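Local coordinates for protein probable hydrolase (Pseudomonas aeruginosa, PDB 7AL6) that is of unknown function but has an alpha/beta-hydrolase fold and is probably a hydrolase, possibly a lipolytic enzyme, at residues N39-S44 / A186-E191; K155-Y160 / G196-T201; K165-R170 / E180-L185. All blocks are in the same frame, centred on the assembly; numbering follows the deposited sequence. Where two conformers were deposited one is given.

Contact 1 of 3, residues N39-S44 / A186-E191; sequences NAMSFS and AQRGLE
Asn-39, Ala-40 and Met-41 meet Arg-188 where the loop after strand 28-33 runs against the last turn of helix 179-189. The dense part of the contact surrounds the aliphatic stem of Arg-188. Asn-39 OD1 lies 3.5 Å from Arg-188 CB, and Met-41 CG lies 3.6 Å from that same CB. The arginine chain is extended from CG to NE, with CG anti to the backbone N (chi1 -151°), and passes Ala-40 on its way to the guanidinium. Ala-40 CB rests 3.8 Å above one face of that group, offset toward its rim. The planes of the Asn-39 amide and the guanidinium are turned 48° apart, and no hydrogen bond joins them.

The asparagine is committed to backbone partners instead. Its OD1 accepts from Met-41 N at 2.8 Å in the plane of the side-chain carbonyl, which defines an Asx turn at the start of the short 3-10 segment 40-42. Its ND2 donates to Leu-185 O. Although ND2 also comes within 3.5 Å of Gly-189 N, both atoms are donors.

The other side is looser and partly exposed. Met-41 is bent at both chi2 and chi3, and in the conformer given its CE comes to 3.7 Å from Gln-187 OE1; with two conformers modelled for this methionine, that touch is doubtful. Gln-187 turns its NE2 to Gln-4 O of the second subunit.

The guanidinium is anchored by salt bridges from NE to Asp-59 and from NH2 to Glu-7, while Ala-40 N bonds to the other carboxylate oxygen of Asp-59. Two carboxylates would be expected to stabilise the buried arginine in its charged form. Across the two segments cohesion is therefore van der Waals, with Asp-59 the polar link that holds both the arginine and the loop.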
# COMPACT_ATOMS: atom_id res chain seq x y z
N ASN A 39 8.04 23.11 0.94
CA ASN A 39 7.49 22.47 2.14
C ASN A 39 7.02 23.57 3.07
O ASN A 39 7.13 24.76 2.76
CB ASN A 39 8.52 21.56 2.81
CG ASN A 39 9.80 22.26 3.17
OD1 ASN A 39 9.79 23.20 3.95
ND2 ASN A 39 10.93 21.75 2.65
N ALA A 40 6.54 23.16 4.24
CA ALA A 40 5.94 24.12 5.16
C ALA A 40 6.93 25.17 5.65
O ALA A 40 6.50 26.20 6.19
CB ALA A 40 5.34 23.40 6.37
N MET A 41 8.22 24.94 5.57
CA MET A 41 9.15 25.99 5.98
C MET A 41 9.09 27.21 5.06
O MET A 41 9.61 28.27 5.42
CB MET A 41 10.59 25.47 5.99
CG MET A 41 10.92 24.45 7.10
SD MET A 41 10.82 25.19 8.73
CE MET A 41 12.39 26.06 8.82
N SER A 42 8.31 27.13 4.01
CA SER A 42 8.09 28.27 3.10
C SER A 42 7.45 29.37 3.97
O SER A 42 7.72 30.47 3.73
CB SER A 42 7.26 27.87 1.94
OG SER A 42 7.10 28.93 1.04
N PHE A 43 6.69 29.03 5.00
CA PHE A 43 5.98 29.97 5.89
C PHE A 43 6.70 30.22 7.22
O PHE A 43 6.12 30.84 8.08
CB PHE A 43 4.55 29.49 6.08
CG PHE A 43 3.78 29.36 4.79
CD1 PHE A 43 3.24 30.47 4.18
CD2 PHE A 43 3.66 28.15 4.14
CE1 PHE A 43 2.56 30.36 2.98
CE2 PHE A 43 2.98 28.05 2.94
CZ PHE A 43 2.44 29.16 2.36
N SER A 44 7.95 29.82 7.36
CA SER A 44 8.72 29.92 8.62
C SER A 44 8.87 31.38 9.07
O SER A 44 8.86 31.61 10.23
CB SER A 44 10.04 29.20 8.58
OG SER A 44 10.86 29.65 7.54
N ALA A 186 15.70 23.55 3.30
CA ALA A 186 16.52 22.36 3.46
C ALA A 186 16.32 21.67 4.81
O ALA A 186 16.48 20.45 4.91
CB ALA A 186 18.02 22.70 3.34
N GLN A 187 15.96 22.40 5.84
CA GLN A 187 15.75 21.85 7.20
C GLN A 187 14.62 20.81 7.18
O GLN A 187 14.65 19.94 8.00
CB GLN A 187 15.48 22.96 8.19
CG GLN A 187 16.67 23.88 8.35
CD GLN A 187 16.69 24.55 9.70
OE1 GLN A 187 15.89 25.42 9.98
NE2 GLN A 187 17.60 24.11 10.54
N ARG A 188 13.61 21.01 6.34
CA ARG A 188 12.44 20.13 6.19
C ARG A 188 12.46 19.35 4.88
O ARG A 188 11.65 18.49 4.76
CB ARG A 188 11.19 21.01 6.26
CG ARG A 188 9.94 20.34 6.79
CD ARG A 188 8.74 21.25 6.97
NE ARG A 188 7.56 20.49 7.29
CZ ARG A 188 7.07 20.33 8.49
NH1 ARG A 188 7.60 20.94 9.52
NH2 ARG A 188 6.00 19.58 8.66
N GLY A 189 13.37 19.63 3.96
CA GLY A 189 13.38 19.02 2.62
C GLY A 189 14.48 18.02 2.35
O GLY A 189 14.49 17.44 1.32
N LEU A 190 15.40 17.83 3.27
CA LEU A 190 16.51 16.89 3.09
C LEU A 190 16.29 15.60 3.87
O LEU A 190 15.86 15.62 5.04
CB LEU A 190 17.83 17.53 3.55
CG LEU A 190 18.26 18.75 2.73
CD1 LEU A 190 19.61 19.23 3.15
CD2 LEU A 190 18.28 18.35 1.28
N GLU A 191 16.61 14.50 3.22
CA GLU A 191 16.69 13.23 3.91
C GLU A 191 18.08 12.63 3.79
O GLU A 191 18.75 12.81 2.79
CB GLU A 191 15.66 12.23 3.36
CG GLU A 191 15.89 11.77 1.99
CD GLU A 191 14.81 10.78 1.57
OE1 GLU A 191 13.79 11.22 0.99
OE2 GLU A 191 14.93 9.58 1.87

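Contact 2 of 3, residues K155-Y160 / G196-T201; sequences KRKPVY and GYTWRT
This is a surface contact in which the loop leading into helix 163-172 runs antiparallel beside strand 196-199, the second strand of a small two-stranded sheet. A single bridge defines the pairing: Tyr-160 and Tyr-197 form an antiparallel hydrogen-bonded pair. Tyr-160 N donates to Tyr-197 O at 2.7 Å with an N-H...O angle of 175°, and Tyr-197 N returns a bond of 2.8 Å to Tyr-160 O.

Beyond this one bridge, side-chain and water bonds take over. Thr-198 OG1 donates to Pro-158 O at 2.9 Å, tilted 30° from the carbonyl plane. A water donates to that same oxygen and accepts from Trp-199 N. Farther along, Lys-157 NZ makes a weak bond of 3.3 Å to Thr-201 O, while its CD presses to 3.5 Å from Thr-201 CG2.

Trp-199 and Tyr-160 form an offset edge-to-face pair, the tryptophan edge toward the tyrosine face, with centroids 5.9 Å apart and planes at 82°; Trp-199 NE1 bonds to Ala-166 O. Strands 190-193 and 196-199 form a beta hairpin, and 155-160 adds an isolated antiparallel bridge to the other edge of 196-199.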
# COMPACT_ATOMS: atom_id res chain seq x y z
N LYS A 155 14.18 6.99 -13.17
CA LYS A 155 14.52 8.26 -12.51
C LYS A 155 15.24 8.01 -11.19
O LYS A 155 14.93 7.07 -10.45
CB LYS A 155 13.27 9.12 -12.26
CG LYS A 155 12.51 9.57 -13.51
CD LYS A 155 12.86 11.00 -13.94
CE LYS A 155 11.94 11.48 -15.07
NZ LYS A 155 12.64 12.36 -16.05
N ARG A 156 16.19 8.89 -10.91
CA ARG A 156 17.00 8.87 -9.68
C ARG A 156 17.19 10.32 -9.24
O ARG A 156 17.04 11.22 -10.06
CB ARG A 156 18.29 8.11 -9.92
CG ARG A 156 18.07 6.71 -10.46
CD ARG A 156 17.69 5.72 -9.38
NE ARG A 156 17.64 4.35 -9.87
CZ ARG A 156 16.57 3.79 -10.41
NH1 ARG A 156 15.46 4.49 -10.54
NH2 ARG A 156 16.60 2.54 -10.83
N LYS A 157 17.47 10.50 -7.96
CA LYS A 157 17.64 11.81 -7.31
C LYS A 157 19.12 12.04 -7.02
O LYS A 157 19.80 11.08 -6.73
CB LYS A 157 16.77 11.83 -6.05
CG LYS A 157 15.61 10.84 -6.11
CD LYS A 157 14.36 11.24 -5.39
CE LYS A 157 13.54 10.05 -4.95
NZ LYS A 157 12.44 9.78 -5.90
N PRO A 158 19.65 13.27 -7.17
CA PRO A 158 21.03 13.57 -6.82
C PRO A 158 21.35 13.40 -5.34
O PRO A 158 20.51 13.56 -4.56
CB PRO A 158 21.21 15.07 -7.05
CG PRO A 158 20.05 15.50 -7.89
CD PRO A 158 19.04 14.38 -7.88
N VAL A 159 22.59 13.07 -5.03
CA VAL A 159 23.07 12.95 -3.66
C VAL A 159 24.12 14.02 -3.43
O VAL A 159 24.99 14.23 -4.27
CB VAL A 159 23.65 11.55 -3.37
CG1 VAL A 159 24.16 11.49 -1.97
CG2 VAL A 159 22.61 10.50 -3.63
N TYR A 160 23.99 14.73 -2.32
CA TYR A 160 24.91 15.80 -1.90
C TYR A 160 25.68 15.28 -0.70
O TYR A 160 25.06 15.06 0.32
CB TYR A 160 24.15 17.10 -1.60
CG TYR A 160 23.37 17.56 -2.79
CD1 TYR A 160 23.95 18.34 -3.77
CD2 TYR A 160 22.09 17.12 -3.00
CE1 TYR A 160 23.27 18.69 -4.91
CE2 TYR A 160 21.38 17.47 -4.14
CZ TYR A 160 21.98 18.25 -5.10
OH TYR A 160 21.27 18.59 -6.20
N GLY A 196 25.35 11.00 2.42
CA GLY A 196 24.95 12.39 2.39
C GLY A 196 23.47 12.63 2.43
O GLY A 196 22.74 11.99 3.18
N TYR A 197 23.03 13.58 1.59
CA TYR A 197 21.68 14.09 1.60
C TYR A 197 21.11 14.13 0.20
O TYR A 197 21.83 14.25 -0.80
CB TYR A 197 21.61 15.48 2.18
CG TYR A 197 21.94 15.60 3.63
CD1 TYR A 197 21.02 15.22 4.59
CD2 TYR A 197 23.16 16.09 4.05
CE1 TYR A 197 21.30 15.33 5.93
CE2 TYR A 197 23.46 16.22 5.40
CZ TYR A 197 22.52 15.83 6.34
OH TYR A 197 22.78 15.91 7.70
N THR A 198 19.79 14.05 0.14
CA THR A 198 18.98 14.14 -1.08
C THR A 198 17.78 15.04 -0.75
O THR A 198 17.33 14.98 0.35
CB THR A 198 18.58 12.73 -1.54
OG1 THR A 198 19.68 12.14 -2.22
CG2 THR A 198 17.39 12.69 -2.46
N TRP A 199 17.32 15.84 -1.69
CA TRP A 199 16.11 16.67 -1.49
C TRP A 199 14.95 15.67 -1.59
O TRP A 199 14.76 15.13 -2.66
CB TRP A 199 16.03 17.81 -2.51
CG TRP A 199 16.86 19.00 -2.15
CD1 TRP A 199 18.15 19.25 -2.50
CD2 TRP A 199 16.47 20.10 -1.33
NE1 TRP A 199 18.59 20.41 -1.96
CE2 TRP A 199 17.58 20.96 -1.23
CE3 TRP A 199 15.29 20.45 -0.68
CZ2 TRP A 199 17.53 22.15 -0.52
CZ3 TRP A 199 15.25 21.62 0.03
CH2 TRP A 199 16.36 22.46 0.11
N ARG A 200 14.22 15.41 -0.50
CA ARG A 200 13.17 14.38 -0.46
C ARG A 200 12.12 14.73 -1.50
O ARG A 200 11.60 15.81 -1.46
CB ARG A 200 12.55 14.27 0.93
CG ARG A 200 11.43 13.25 1.03
CD ARG A 200 11.03 12.89 2.45
NE ARG A 200 9.98 11.90 2.41
CZ ARG A 200 8.72 12.17 2.17
NH1 ARG A 200 8.33 13.42 1.99
NH2 ARG A 200 7.84 11.20 2.13
N THR A 201 11.75 13.79 -2.33
CA THR A 201 10.82 14.10 -3.40
C THR A 201 10.30 12.80 -4.02
O THR A 201 10.81 11.71 -3.76
CB THR A 201 11.50 14.98 -4.46
OG1 THR A 201 10.51 15.59 -5.30
CG2 THR A 201 12.45 14.15 -5.32
O HOH W 1 18.63 15.78 -4.31

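Contact 3 of 3, residues K165-R170 / E180-L185; sequences KAVEAR and EAAELL
Val-167 and Ala-182 mark the closest backbone approach, their CA atoms 5.6 Å apart, where two short helical segments cross at a steep angle. The axes of 165-170 and 180-185 come within 8.7 Å, and their N-to-C directions differ by 118°. Ala-182, whose CB points at the other helix, occupies the crossing point, consistent with the short distance between the CA atoms.

That methyl has neighbours from two successive turns of helix 163-172. Val-167 CG1, anti to its backbone N (chi1 160°), lies 4.0 Å from Ala-182 CB, and the carbonyl oxygen of Val-167 is at 3.9 Å. Arg-170 CG approaches the methyl to 4.0 Å as well. Ala-182 CB therefore sits between the valine and the foot of the arginine, an i, i+3 pair.

Further contacts extend from this centre along helix 179-189. Val-167 CG2 lies 4.1 Å from Glu-183 CG, so the glutamate takes part through its aliphatic portion although its CB points away from the other helix. In Arg-170, chi2 (61°) turns CD out of the extended line. The NH2 of this arginine lies 4.0 Å from Leu-185 CD1, an oblique approach to the guanidinium. The polar task of that NH2 is a salt bridge to Asp-38, leaving the leucine a purely van der Waals neighbour. No hydrogen bond links the two segments.

Around the crossing, each helix has its own neighbours. Helix 179-189 packs through Ala-181, Leu-184 and Leu-185 on Leu-267 of helix 265-268, and through Glu-183 and Leu-184 on Leu-3 of the second subunit. Helix 163-172 reaches the loop of Asp-38 through Arg-170, which also touches Trp-199 of strand 196-199, while Tyr-160 packs against Ala-169.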
# COMPACT_ATOMS: atom_id res chain seq x y z
N LYS A 165 26.37 21.97 -0.17
CA LYS A 165 26.18 21.69 -1.58
C LYS A 165 24.71 21.42 -1.90
O LYS A 165 24.24 21.74 -3.00
CB LYS A 165 27.03 20.49 -2.01
CG LYS A 165 28.55 20.73 -2.04
CD LYS A 165 28.97 21.97 -2.83
CE LYS A 165 30.15 21.66 -3.76
NZ LYS A 165 30.77 22.88 -4.33
N ALA A 166 23.97 20.82 -0.94
CA ALA A 166 22.54 20.62 -1.14
C ALA A 166 21.80 21.96 -1.21
O ALA A 166 20.93 22.17 -2.07
CB ALA A 166 21.98 19.74 -0.03
N VAL A 167 22.19 22.89 -0.33
CA VAL A 167 21.62 24.24 -0.30
C VAL A 167 21.87 24.96 -1.62
O VAL A 167 20.93 25.44 -2.28
CB VAL A 167 22.21 25.03 0.87
CG1 VAL A 167 22.04 26.54 0.67
CG2 VAL A 167 21.61 24.56 2.17
N GLU A 168 23.14 25.08 -2.00
CA GLU A 168 23.49 25.74 -3.25
C GLU A 168 22.79 25.10 -4.43
O GLU A 168 22.42 25.79 -5.38
CB GLU A 168 25.01 25.74 -3.44
CG GLU A 168 25.71 26.67 -2.45
CD GLU A 168 27.17 26.32 -2.20
OE1 GLU A 168 27.69 26.72 -1.13
OE2 GLU A 168 27.81 25.68 -3.07
N ALA A 169 22.56 23.78 -4.40
CA ALA A 169 21.80 23.21 -5.50
C ALA A 169 20.38 23.81 -5.58
O ALA A 169 19.80 23.90 -6.67
CB ALA A 169 21.76 21.69 -5.38
N ARG A 170 19.83 24.23 -4.43
CA ARG A 170 18.46 24.78 -4.41
C ARG A 170 18.44 26.26 -4.79
O ARG A 170 17.44 26.74 -5.31
CB ARG A 170 17.83 24.57 -3.02
CG ARG A 170 16.41 25.13 -2.82
CD ARG A 170 15.40 24.50 -3.73
NE ARG A 170 14.05 25.07 -3.57
CZ ARG A 170 13.61 26.15 -4.22
NH1 ARG A 170 14.43 26.78 -5.07
NH2 ARG A 170 12.38 26.60 -4.04
N GLU A 180 19.40 31.97 2.74
CA GLU A 180 18.63 31.73 3.97
C GLU A 180 17.33 31.00 3.62
O GLU A 180 16.98 30.11 4.35
CB GLU A 180 18.38 33.02 4.72
CG GLU A 180 19.61 33.52 5.44
CD GLU A 180 19.36 34.70 6.35
OE1 GLU A 180 18.25 35.21 6.37
OE2 GLU A 180 20.29 35.10 7.04
N ALA A 181 16.65 31.38 2.56
CA ALA A 181 15.46 30.68 2.10
C ALA A 181 15.77 29.22 1.81
O ALA A 181 15.03 28.32 2.24
CB ALA A 181 14.89 31.37 0.85
N ALA A 182 16.85 28.97 1.06
CA ALA A 182 17.23 27.62 0.69
C ALA A 182 17.62 26.79 1.91
O ALA A 182 17.23 25.63 2.02
CB ALA A 182 18.33 27.66 -0.35
N GLU A 183 18.33 27.41 2.87
CA GLU A 183 18.61 26.77 4.15
C GLU A 183 17.32 26.40 4.90
O GLU A 183 17.22 25.30 5.47
CB GLU A 183 19.47 27.70 5.04
CG GLU A 183 20.87 27.89 4.47
CD GLU A 183 21.79 28.79 5.31
OE1 GLU A 183 21.35 29.36 6.34
OE2 GLU A 183 22.95 28.95 4.89
N LEU A 184 16.37 27.33 5.00
CA LEU A 184 15.13 27.06 5.72
C LEU A 184 14.37 25.90 5.08
O LEU A 184 13.94 24.97 5.75
CB LEU A 184 14.30 28.34 5.77
CG LEU A 184 14.83 29.41 6.73
CD1 LEU A 184 14.16 30.76 6.46
CD2 LEU A 184 14.62 29.00 8.15
N LEU A 185 14.23 25.92 3.76
CA LEU A 185 13.59 24.81 3.09
C LEU A 185 14.35 23.50 3.28
O LEU A 185 13.72 22.44 3.39
CB LEU A 185 13.41 25.15 1.63
CG LEU A 185 12.39 26.26 1.36
CD1 LEU A 185 12.57 26.73 -0.07
CD2 LEU A 185 10.97 25.77 1.59

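Contacts 1 and 3 share helix 179-189, their centres about 10 Å apart; the centre of contact 2 lies about 15 Å from that of contact 1 and about 13 Å from that of contact 3. The hairpin ties contact 1 to contact 2: Gly-189 O is 2.7 Å from Arg-200 N. Trp-199 spans all three, its CH2 3.4 Å from Ala-186 CA and its CZ2 3.5 Å from Arg-170 CB. A triethylene glycol, probably from the crystallisation liquor, lies about 5 Å from the Met-41 side chain and about 4 Å from that of Glu-183. The Arg-170 side chain lies near, without touching, Ser-102, His-263 and Asp-126, which have Ser-His-Asp triad geometry and may form the catalytic site.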